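Local structure of tumor necrosis factor-inducible gene 6 protein (Homo sapiens, 2PF5) at residues 12-15 and 16-20. The protein binds hyaluronan and other matrix components through the Link module described here and, as the full-length protein, transfers heavy chains from inter-alpha-inhibitor to hyaluronan. Numbering follows the deposited sequence.
Sequences YKLT and YAEAK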
loop_
_atom_site.group_PDB
_atom_site.type_symbol
_atom_site.label_atom_id
_atom_site.label_comp_id
_atom_site.label_asym_id
_atom_site.label_seq_id
_atom_site.Cartn_x
_atom_site.Cartn_y
_atom_site.Cartn_z
ATOM N N TYR A 12 -10.819 -1.135 -1.372
ATOM C CA TYR A 12 -10.740 0.290 -1.759
ATOM C C TYR A 12 -11.711 1.157 -0.949
ATOM O O TYR A 12 -12.631 1.790 -1.497
ATOM C CB TYR A 12 -10.942 0.485 -3.283
ATOM C CG TYR A 12 -9.896 -0.175 -4.190
ATOM C CD1 TYR A 12 -8.658 -0.631 -3.699
ATOM C CD2 TYR A 12 -10.134 -0.297 -5.545
ATOM C CE1 TYR A 12 -7.723 -1.232 -4.553
ATOM C CE2 TYR A 12 -9.215 -0.879 -6.400
ATOM C CZ TYR A 12 -8.005 -1.327 -5.911
ATOM O OH TYR A 12 -7.125 -1.898 -6.806
ATOM N N LYS A 13 -11.520 1.160 0.363
ATOM C CA LYS A 13 -12.385 1.910 1.250
ATOM C C LYS A 13 -11.594 2.726 2.294
ATOM O O LYS A 13 -12.179 3.250 3.242
ATOM C CB LYS A 13 -13.408 0.947 1.883
ATOM C CG LYS A 13 -14.689 0.834 1.041
ATOM C CD LYS A 13 -15.310 -0.523 1.132
ATOM C CE LYS A 13 -16.512 -0.640 0.189
ATOM N NZ LYS A 13 -17.643 0.288 0.519
ATOM N N LEU A 14 -10.276 2.856 2.112
ATOM C CA LEU A 14 -9.463 3.664 3.024
ATOM C C LEU A 14 -8.976 4.950 2.373
ATOM O O LEU A 14 -8.378 4.919 1.304
ATOM C CB LEU A 14 -8.226 2.897 3.557
ATOM C CG LEU A 14 -8.521 1.602 4.332
ATOM C CD1 LEU A 14 -7.221 0.777 4.375
ATOM C CD2 LEU A 14 -9.002 1.896 5.706
ATOM N N THR A 15 -9.213 6.086 3.042
ATOM C CA THR A 15 -8.573 7.343 2.644
ATOM C C THR A 15 -7.113 7.238 3.054
ATOM O O THR A 15 -6.733 6.301 3.790
ATOM C CB THR A 15 -9.197 8.567 3.342
ATOM O OG1 THR A 15 -8.978 8.442 4.754
ATOM C CG2 THR A 15 -10.731 8.675 3.050
ATOM N N TYR A 16 -6.295 8.194 2.613
ATOM C CA TYR A 16 -4.893 8.216 2.989
ATOM C C TYR A 16 -4.735 8.238 4.512
ATOM O O TYR A 16 -3.971 7.465 5.073
ATOM C CB TYR A 16 -4.166 9.426 2.384
ATOM C CG TYR A 16 -2.712 9.516 2.813
ATOM C CD1 TYR A 16 -1.827 8.467 2.529
ATOM C CD2 TYR A 16 -2.221 10.635 3.501
ATOM C CE1 TYR A 16 -0.497 8.515 2.928
ATOM C CE2 TYR A 16 -0.853 10.707 3.887
ATOM C CZ TYR A 16 -0.016 9.628 3.606
ATOM O OH TYR A 16 1.325 9.638 3.932
ATOM N N ALA A 17 -5.462 9.139 5.176
ATOM C CA ALA A 17 -5.357 9.253 6.653
ATOM C C ALA A 17 -5.797 7.952 7.330
ATOM O O ALA A 17 -5.230 7.571 8.358
ATOM C CB ALA A 17 -6.216 10.462 7.189
ATOM N N GLU A 18 -6.827 7.299 6.798
ATOM C CA GLU A 18 -7.326 6.059 7.382
ATOM C C GLU A 18 -6.323 4.927 7.184
ATOM O O GLU A 18 -6.086 4.105 8.090
ATOM C CB GLU A 18 -8.662 5.674 6.761
ATOM C CG GLU A 18 -9.755 6.634 7.207
ATOM C CD GLU A 18 -11.080 6.414 6.519
ATOM O OE1 GLU A 18 -11.134 5.828 5.405
ATOM O OE2 GLU A 18 -12.077 6.899 7.100
ATOM N N ALA A 19 -5.767 4.877 5.986
ATOM C CA ALA A 19 -4.697 3.905 5.691
ATOM C C ALA A 19 -3.517 4.057 6.680
ATOM O O ALA A 19 -3.030 3.076 7.273
ATOM C CB ALA A 19 -4.221 4.098 4.273
ATOM N N LYS A 20 -3.018 5.272 6.824
ATOM C CA LYS A 20 -1.976 5.561 7.785
ATOM C C LYS A 20 -2.357 5.137 9.219
ATOM O O LYS A 20 -1.556 4.521 9.933
ATOM C CB LYS A 20 -1.632 7.061 7.682
ATOM C CG LYS A 20 -0.500 7.545 8.517
ATOM C CD LYS A 20 0.001 8.859 7.924
ATOM C CE LYS A 20 0.729 9.672 8.956
ATOM N NZ LYS A 20 1.208 10.967 8.365
#
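Thr-15 and Glu-18 bond to each other twice, each using its side chain to accept from the other's backbone amide. Glu-18 N donates to Thr-15 OG1 over 3.2 Å, with an N-H...O angle of 156°, somewhat off straight. In return the N-H of Thr-15 is aimed almost straight at Glu-18 OE1, 3.1 Å from Thr-15 N, meeting the oxygen on its anti side and 32° out of the carboxylate plane. The hydroxyl can face the first turn because chi1 of 63° sets OG1 between the backbone N and the carbonyl carbon of Thr-15. Glu-18 CG, anti to its own carbonyl carbon, carries an extended chain back toward the start of the helix, and its CG passes within 3.1 Å of Thr-15 OG1. The carboxylate thus lies near the helix N-terminus, where the helix dipole would probably favour its negative charge.

The regular backbone bonding of the helix begins here as well: Ala-19 N donates to Thr-15 O at 2.8 Å, followed by Lys-20 N to Tyr-16 O.

Apolar contacts lie beside the polar pair. Leu-14 CD2 rests 3.9 Å from Glu-18 CB, while its CB lies 4.2 Å from Ala-19 CB; Leu-14 and Ala-19 are buried and both also touch Ala-90 of strand 89-93.

Tyr-16 CB leaves the backbone on the side away from residues 12-15, and its ring meets that of Trp-51 and makes a cation-pi contact with Arg-84.

The reciprocal pair is a capping box, with Thr-15 as N-cap, and it starts helix 16-25 of the Link module where the loop after strand 2-5 ends.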